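PDB 3D79: PUA domain-containing protein, which is of unknown function but, carrying a PUA domain behind a pre-PUA-like region, probably binds RNA. Local coordinates for residues P76-L81 with V165-R170; P116-A121 with K152-K157; S29-E34 with W93-V98. One frame throughout, in Å; residues are numbered along the deposited sequence.

From the N terminus, helix 18-32 ends in residues 29-34, the first half of contact 3. The chain then adds the remaining four strands of the antiparallel sheet, whose first strand, 14-15, precedes the helix, and enters helix 78-84, where residues 76-81 open contact 1. Contact 3 closes first, at residues 93-98 leading into strand 96-99. Contact 2 follows in series, with strand 118-121 meeting helix 151-156 within the PUA domain. Contact 1 closes last, at residues 165-170, so its loop encloses contact 2 and crosses contact 3. Contacts 1 and 3 both join the pre-PUA-like part to the PUA part and touch through Pro76 and Phe32; contacts 2 and 3 share neighbouring strands of the mixed sheet.

Contact 1: residues P76-L81 with V165-R170; sequences PLVIAL and VIHHAR
Val78 lies over one face of the His167 imidazole, and this CH-pi contact carries most of the pairing between the start of helix 78-84 and the short strand 167-168. Its CG2 sits 3.7 Å from the centroid of the His167 ring, 25° off the ring normal and displaced toward the rim. The displacement is toward CE1: Val78 CG2 is 3.4 Å from His167 CE1. CG2 is anti to the carbonyl carbon of Val78, beside the backbone N, and that N also lies close to the ring, 3.2 Å from His167 CE1. On the other side of the contact, the first torsion of His167 sets CG anti to its backbone N (chi1 165°).

Apolar contacts add to this. The second methyl of Val78, CG1, meets Ala169 at 4.0 Å from its CB, while Leu77, at the N-cap position of the helix, brings CD2 to 4.0 Å from His167 CE1 at an oblique angle to the ring. Trp174 of helix 172-177 also packs on Val78, and Ile173 of that helix on His167.

The hydrogen bonds lie within each segment or run to neighbouring parts of the fold. Leu81 N bonds to Leu77 O in the first helical turn, and His168 ND1 donates to Ala169 O over 2.7 Å, from above the carbonyl plane. Backbone bonds from both Ile166 and His167 to Ile144 mark a classic beta bulge, where the chain turns a corner beside strand 141-147.

The join between the pre-PUA-like and PUA parts therefore rests here on van der Waals and CH-pi contact. Burying His167 ND1 without a polar partner in the model probably carries some desolvation cost, which the packing around the ring would have to offset.

Contact 2: residues P116-A121 with K152-K157; sequences PGIVDA and KVMKEK
Met154, on the helix side, meets Ile118 and Ala121 together, and the contact can be followed from it along helix 151-156. Its CB is 3.9 Å from Ala121 CB, and its sulfur touches both residues, Met154 SD lying 4.1 Å from Ile118 CD1. The first torsion sets CG of Met154 anti to its carbonyl carbon (chi1 -69°), and the chain runs on extended, crossing Ile118 obliquely. Its backbone takes part too: Ile118 CG2 lies 3.9 Å from Met154 O. Val97 of strand 96-99 and Val163 of strand 161-165 also touch the Met154 side chain, which places it against the mixed sheet.

Lys155 follows, with its CA 5.9 Å from that of Asp120. There Val119 and Asp120 form a classic beta bulge against Val98 of strand 96-99, where the chain turns a corner. The aliphatic part of Lys155 covers the strand, CD lying 3.5 Å from Ala121 O. The side chain runs beside that of Asp120, both pointing the same way, and bends at chi3 (73°). The charged atoms stay beyond salt-bridge range, Asp120 OD1 being 4.1 Å from Lys155 NZ. Water 1 spans them, donating to Asp120 OD1 and accepting from Lys155 NZ at 2.9 Å. Each charge has its stronger partner elsewhere: Lys155 NZ forms a salt bridge with Glu123, and Asp120 OD2 one with Arg96.

The contact thus divides into an apolar half around Met154 and a hydrated polar half beside Lys155. Ala121 N is buried near Lys155 CG with no partner in the model, and the water bridge probably supplements a weak attraction between Asp120 and Lys155.

Contact 3: residues S29-E34 with W93-V98; sequences SQMFGE and WPRRVV
Phe32 and Met31, at the end of helix 18-32, pack on a type II beta turn, Trp93 to Arg96, that leads into strand 96-99 of the PUA part. The two backbones come closest at Phe32 and Pro94, whose CA atoms are 5.5 Å apart. Pro94 touches the last carbonyls of the helix, with its CB 3.6 Å from Met31 O and its CG equally near Phe32 O.

The Phe32 side chain has CG anti to the carbonyl carbon (chi1 -63°), and its ring meets Pro94 O at the edge, near the ring plane. Toward Trp93 the ring is inclined, the planes at 57° and the centroids 5.9 Å apart, neither stacked nor edge-to-face. Ile36 and Met40 of helix 34-40 also touch Trp93.

Arg95 folds back over the helix end. Its chain bends at chi2 (-59°), and the side chains of Met31 and Arg95 cross at about a right angle. Met31 CB lies 4.0 Å above the guanidinium plane, over its centre, and CG of Met31 covers the same face, 3.6 Å from Arg95 NH1. NH1 donates to Phe130 O of the adjacent strand 130-135, while two waters tie the group to the helix: water 2 in the guanidinium plane, between NH2 and Gln30 OE1, and water 3 between NE and Met31 O. An alanine in place of Arg95 would probably leave Phe130 O without this donor, unlink both waters from the turn and strip one side of Met31 of its guanidinium cover.

The turn has its own brace, in which Arg96 NH1 donates to Trp93 O over 2.8 Å, with the oxygen in the guanidinium plane.

Contact 1: residues P76-L81 with V165-R170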
# COMPACT_ATOMS: atom_id res chain seq x y z
N PRO A 76 -0.12 4.26 -0.62
CA PRO A 76 0.04 4.43 0.83
C PRO A 76 1.17 3.60 1.45
O PRO A 76 1.39 2.45 1.08
CB PRO A 76 -1.32 3.94 1.38
CG PRO A 76 -2.27 4.20 0.28
CD PRO A 76 -1.50 3.91 -0.98
N LEU A 77 1.87 4.21 2.41
CA LEU A 77 2.87 3.51 3.21
C LEU A 77 2.21 2.49 4.14
O LEU A 77 1.01 2.60 4.44
CB LEU A 77 3.66 4.50 4.06
CG LEU A 77 4.55 5.50 3.32
CD1 LEU A 77 5.00 6.59 4.27
CD2 LEU A 77 5.76 4.81 2.68
N VAL A 78 2.99 1.52 4.60
CA VAL A 78 2.48 0.54 5.57
C VAL A 78 2.01 1.24 6.85
O VAL A 78 0.96 0.89 7.39
CB VAL A 78 3.49 -0.61 5.85
CG1 VAL A 78 2.92 -1.59 6.88
CG2 VAL A 78 3.78 -1.37 4.55
N ILE A 79 2.77 2.23 7.32
CA ILE A 79 2.37 3.00 8.52
C ILE A 79 1.02 3.70 8.33
O ILE A 79 0.17 3.68 9.23
CB ILE A 79 3.48 3.97 9.03
CG1 ILE A 79 3.11 4.55 10.41
CG2 ILE A 79 3.76 5.09 8.03
CD1 ILE A 79 2.88 3.49 11.48
N ALA A 80 0.82 4.31 7.16
CA ALA A 80 -0.44 4.98 6.83
C ALA A 80 -1.62 4.00 6.87
O ALA A 80 -2.68 4.29 7.43
CB ALA A 80 -0.35 5.65 5.47
N LEU A 81 -1.42 2.83 6.26
CA LEU A 81 -2.43 1.78 6.28
C LEU A 81 -2.64 1.21 7.68
O LEU A 81 -3.76 0.83 8.04
CB LEU A 81 -2.05 0.66 5.29
CG LEU A 81 -2.07 1.08 3.82
CD1 LEU A 81 -1.44 -0.01 2.95
CD2 LEU A 81 -3.48 1.41 3.32
N VAL A 165 6.60 -7.78 -3.31
CA VAL A 165 6.62 -6.80 -2.21
C VAL A 165 7.69 -5.74 -2.46
O VAL A 165 8.81 -6.06 -2.86
CB VAL A 165 6.81 -7.48 -0.84
CG1 VAL A 165 6.96 -6.43 0.27
CG2 VAL A 165 5.62 -8.40 -0.54
N ILE A 166 7.32 -4.47 -2.26
CA ILE A 166 8.26 -3.36 -2.42
C ILE A 166 8.55 -2.62 -1.12
O ILE A 166 9.49 -1.82 -1.03
CB ILE A 166 7.80 -2.36 -3.53
CG1 ILE A 166 6.53 -1.61 -3.10
CG2 ILE A 166 7.61 -3.08 -4.87
CD1 ILE A 166 6.09 -0.51 -4.09
N HIS A 167 7.73 -2.88 -0.10
CA HIS A 167 7.86 -2.25 1.20
C HIS A 167 7.05 -3.07 2.19
O HIS A 167 5.89 -3.41 1.92
CB HIS A 167 7.41 -0.77 1.14
CG HIS A 167 7.17 -0.14 2.48
ND1 HIS A 167 6.09 0.69 2.72
CD2 HIS A 167 7.87 -0.20 3.64
CE1 HIS A 167 6.13 1.09 3.98
NE2 HIS A 167 7.20 0.56 4.56
N HIS A 168 7.65 -3.41 3.32
CA HIS A 168 6.95 -4.18 4.35
C HIS A 168 7.22 -3.63 5.74
O HIS A 168 8.22 -2.95 5.96
CB HIS A 168 7.30 -5.68 4.26
CG HIS A 168 8.74 -5.99 4.55
ND1 HIS A 168 9.23 -6.19 5.82
CD2 HIS A 168 9.80 -6.15 3.71
CE1 HIS A 168 10.52 -6.46 5.76
NE2 HIS A 168 10.89 -6.44 4.49
N ALA A 169 6.31 -3.92 6.67
CA ALA A 169 6.51 -3.55 8.07
C ALA A 169 7.82 -4.19 8.54
O ALA A 169 8.15 -5.31 8.15
CB ALA A 169 5.33 -4.01 8.93
N ARG A 170 8.57 -3.45 9.37
CA ARG A 170 9.90 -3.86 9.86
C ARG A 170 11.07 -3.57 8.92
O ARG A 170 12.22 -3.79 9.30
CB ARG A 170 9.94 -5.34 10.28
CG ARG A 170 8.94 -5.74 11.35
CD ARG A 170 9.21 -7.18 11.75
NE ARG A 170 8.18 -7.71 12.64
CZ ARG A 170 8.14 -8.97 13.05
NH1 ARG A 170 9.07 -9.84 12.67
NH2 ARG A 170 7.16 -9.37 13.85

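Contact 2: residues P116-A121 with K152-K157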
# COMPACT_ATOMS: atom_id res chain seq x y z
N PRO A 116 -0.58 -19.79 -2.23
CA PRO A 116 -1.20 -20.67 -1.21
C PRO A 116 -1.61 -20.00 0.11
O PRO A 116 -2.48 -20.52 0.81
CB PRO A 116 -0.13 -21.74 -0.95
CG PRO A 116 1.15 -21.19 -1.52
CD PRO A 116 0.74 -20.29 -2.65
N GLY A 117 -1.01 -18.85 0.42
CA GLY A 117 -1.27 -18.14 1.68
C GLY A 117 -2.35 -17.07 1.60
O GLY A 117 -2.65 -16.42 2.60
N ILE A 118 -2.91 -16.89 0.41
CA ILE A 118 -3.93 -15.86 0.19
C ILE A 118 -5.33 -16.42 0.46
O ILE A 118 -5.74 -17.40 -0.17
CB ILE A 118 -3.83 -15.27 -1.25
CG1 ILE A 118 -2.50 -14.52 -1.40
CG2 ILE A 118 -5.03 -14.33 -1.55
CD1 ILE A 118 -2.20 -14.05 -2.81
N VAL A 119 -6.05 -15.76 1.37
CA VAL A 119 -7.41 -16.17 1.74
C VAL A 119 -8.50 -15.32 1.07
O VAL A 119 -9.66 -15.73 0.98
CB VAL A 119 -7.61 -16.21 3.28
CG1 VAL A 119 -6.71 -17.26 3.91
CG2 VAL A 119 -7.38 -14.85 3.91
N ASP A 120 -8.12 -14.13 0.61
CA ASP A 120 -9.04 -13.25 -0.11
C ASP A 120 -8.23 -12.18 -0.83
O ASP A 120 -7.10 -11.90 -0.45
CB ASP A 120 -10.02 -12.57 0.86
CG ASP A 120 -11.12 -11.81 0.15
OD1 ASP A 120 -11.53 -12.23 -0.95
OD2 ASP A 120 -11.59 -10.78 0.70
N ALA A 121 -8.82 -11.61 -1.88
CA ALA A 121 -8.21 -10.53 -2.63
C ALA A 121 -9.32 -9.73 -3.31
O ALA A 121 -10.38 -10.27 -3.61
CB ALA A 121 -7.22 -11.08 -3.67
N LYS A 152 -8.87 -12.16 -9.02
CA LYS A 152 -9.58 -13.42 -9.25
C LYS A 152 -8.64 -14.61 -9.23
O LYS A 152 -8.93 -15.64 -8.61
CB LYS A 152 -10.33 -13.37 -10.58
CG LYS A 152 -11.59 -12.51 -10.56
CD LYS A 152 -12.27 -12.46 -11.93
CE LYS A 152 -12.90 -13.79 -12.31
NZ LYS A 152 -14.17 -14.06 -11.57
N VAL A 153 -7.51 -14.48 -9.92
CA VAL A 153 -6.53 -15.56 -10.00
C VAL A 153 -5.90 -15.82 -8.63
O VAL A 153 -5.67 -16.97 -8.25
CB VAL A 153 -5.47 -15.30 -11.12
CG1 VAL A 153 -4.30 -16.27 -11.01
CG2 VAL A 153 -6.14 -15.42 -12.49
N MET A 154 -5.66 -14.75 -7.87
CA MET A 154 -5.16 -14.87 -6.49
C MET A 154 -6.07 -15.73 -5.61
O MET A 154 -5.58 -16.48 -4.76
CB MET A 154 -4.98 -13.50 -5.84
CG MET A 154 -3.86 -12.65 -6.41
SD MET A 154 -3.65 -11.19 -5.37
CE MET A 154 -2.54 -10.20 -6.39
N LYS A 155 -7.38 -15.60 -5.80
CA LYS A 155 -8.35 -16.37 -5.02
C LYS A 155 -8.47 -17.83 -5.47
O LYS A 155 -8.80 -18.70 -4.67
CB LYS A 155 -9.72 -15.68 -5.08
CG LYS A 155 -9.76 -14.35 -4.33
CD LYS A 155 -11.06 -13.58 -4.59
CE LYS A 155 -12.24 -14.23 -3.88
NZ LYS A 155 -13.53 -13.60 -4.29
N GLU A 156 -8.21 -18.07 -6.75
CA GLU A 156 -8.38 -19.37 -7.39
C GLU A 156 -7.16 -20.29 -7.23
O GLU A 156 -7.31 -21.50 -7.05
CB GLU A 156 -8.67 -19.17 -8.88
CG GLU A 156 -8.78 -20.44 -9.73
CD GLU A 156 -10.09 -21.21 -9.53
OE1 GLU A 156 -11.08 -20.64 -9.02
OE2 GLU A 156 -10.12 -22.41 -9.91
N LYS A 157 -5.97 -19.70 -7.31
CA LYS A 157 -4.73 -20.48 -7.33
C LYS A 157 -4.17 -20.73 -5.94
O LYS A 157 -4.22 -19.86 -5.07
CB LYS A 157 -3.68 -19.80 -8.20
CG LYS A 157 -4.07 -19.69 -9.67
CD LYS A 157 -2.85 -19.66 -10.58
CE LYS A 157 -2.63 -21.03 -11.23
NZ LYS A 157 -3.54 -21.26 -12.40
O HOH W 1 -13.26 -11.09 -2.78

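Contact 3: residues S29-E34 with W93-V98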
# COMPACT_ATOMS: atom_id res chain seq x y z
N SER A 29 -7.81 8.10 -6.02
CA SER A 29 -9.23 7.96 -6.36
C SER A 29 -9.49 6.79 -7.29
O SER A 29 -10.48 6.07 -7.14
CB SER A 29 -9.77 9.27 -6.95
OG SER A 29 -9.74 10.30 -5.98
N GLN A 30 -8.59 6.58 -8.25
CA GLN A 30 -8.72 5.45 -9.16
C GLN A 30 -8.55 4.12 -8.41
O GLN A 30 -9.31 3.18 -8.63
CB GLN A 30 -7.72 5.53 -10.30
CG GLN A 30 -7.92 4.45 -11.35
CD GLN A 30 -6.85 4.46 -12.41
OE1 GLN A 30 -5.67 4.23 -12.12
NE2 GLN A 30 -7.24 4.70 -13.66
N MET A 31 -7.56 4.08 -7.52
CA MET A 31 -7.23 2.85 -6.80
C MET A 31 -8.25 2.50 -5.72
O MET A 31 -8.67 1.34 -5.62
CB MET A 31 -5.84 2.97 -6.19
CG MET A 31 -4.72 3.07 -7.21
SD MET A 31 -3.09 2.94 -6.47
CE MET A 31 -2.96 4.51 -5.59
N PHE A 32 -8.65 3.49 -4.92
CA PHE A 32 -9.45 3.23 -3.71
C PHE A 32 -10.88 3.75 -3.77
O PHE A 32 -11.69 3.45 -2.88
CB PHE A 32 -8.76 3.84 -2.49
CG PHE A 32 -7.42 3.23 -2.20
CD1 PHE A 32 -7.33 1.95 -1.67
CD2 PHE A 32 -6.25 3.93 -2.47
CE1 PHE A 32 -6.09 1.37 -1.40
CE2 PHE A 32 -5.01 3.37 -2.20
CZ PHE A 32 -4.93 2.09 -1.67
N GLY A 33 -11.19 4.53 -4.80
CA GLY A 33 -12.45 5.23 -4.86
C GLY A 33 -12.31 6.58 -4.19
O GLY A 33 -11.47 6.76 -3.30
N GLU A 34 -13.14 7.53 -4.61
CA GLU A 34 -13.04 8.91 -4.15
C GLU A 34 -13.22 9.05 -2.63
O GLU A 34 -12.58 9.89 -2.02
CB GLU A 34 -14.03 9.79 -4.93
CG GLU A 34 -13.81 11.30 -4.78
CD GLU A 34 -14.47 11.86 -3.53
OE1 GLU A 34 -15.48 11.28 -3.08
OE2 GLU A 34 -13.96 12.87 -2.99
N TRP A 93 -11.27 -3.73 1.91
CA TRP A 93 -10.86 -2.58 1.09
C TRP A 93 -10.47 -2.93 -0.34
O TRP A 93 -10.09 -4.08 -0.63
CB TRP A 93 -9.69 -1.86 1.76
CG TRP A 93 -10.07 -0.67 2.60
CD1 TRP A 93 -11.22 -0.52 3.33
CD2 TRP A 93 -9.28 0.49 2.84
NE1 TRP A 93 -11.20 0.69 3.99
CE2 TRP A 93 -10.02 1.33 3.71
CE3 TRP A 93 -8.02 0.92 2.40
CZ2 TRP A 93 -9.54 2.57 4.14
CZ3 TRP A 93 -7.54 2.15 2.83
CH2 TRP A 93 -8.30 2.96 3.70
N PRO A 94 -10.55 -1.94 -1.26
CA PRO A 94 -10.01 -2.15 -2.59
C PRO A 94 -8.50 -2.34 -2.53
O PRO A 94 -7.85 -1.84 -1.60
CB PRO A 94 -10.33 -0.83 -3.33
CG PRO A 94 -11.28 -0.09 -2.47
CD PRO A 94 -11.12 -0.59 -1.08
N ARG A 95 -7.98 -3.08 -3.50
CA ARG A 95 -6.55 -3.38 -3.65
C ARG A 95 -5.96 -4.24 -2.53
O ARG A 95 -4.74 -4.32 -2.38
CB ARG A 95 -5.72 -2.10 -3.84
CG ARG A 95 -6.09 -1.26 -5.05
CD ARG A 95 -5.95 -2.05 -6.35
NE ARG A 95 -6.24 -1.24 -7.54
CZ ARG A 95 -5.34 -0.51 -8.20
NH1 ARG A 95 -4.07 -0.45 -7.79
NH2 ARG A 95 -5.72 0.18 -9.26
N ARG A 96 -6.83 -4.89 -1.76
CA ARG A 96 -6.40 -5.77 -0.68
C ARG A 96 -5.95 -7.14 -1.17
O ARG A 96 -6.50 -7.70 -2.12
CB ARG A 96 -7.52 -5.96 0.35
CG ARG A 96 -8.57 -6.98 -0.08
CD ARG A 96 -9.72 -7.07 0.90
NE ARG A 96 -10.78 -7.94 0.40
CZ ARG A 96 -11.72 -7.57 -0.48
NH1 ARG A 96 -11.75 -6.33 -0.96
NH2 ARG A 96 -12.63 -8.45 -0.88
N VAL A 97 -4.95 -7.66 -0.48
CA VAL A 97 -4.55 -9.06 -0.57
C VAL A 97 -4.52 -9.55 0.87
O VAL A 97 -3.72 -9.08 1.68
CB VAL A 97 -3.17 -9.21 -1.24
CG1 VAL A 97 -2.75 -10.68 -1.25
CG2 VAL A 97 -3.21 -8.64 -2.66
N VAL A 98 -5.42 -10.48 1.20
CA VAL A 98 -5.54 -10.96 2.58
C VAL A 98 -4.86 -12.32 2.72
O VAL A 98 -5.16 -13.23 1.95
CB VAL A 98 -7.03 -11.07 3.01
CG1 VAL A 98 -7.11 -11.29 4.51
CG2 VAL A 98 -7.78 -9.81 2.61
O HOH W 2 -4.36 2.39 -10.68
O HOH W 3 -9.03 -0.56 -7.59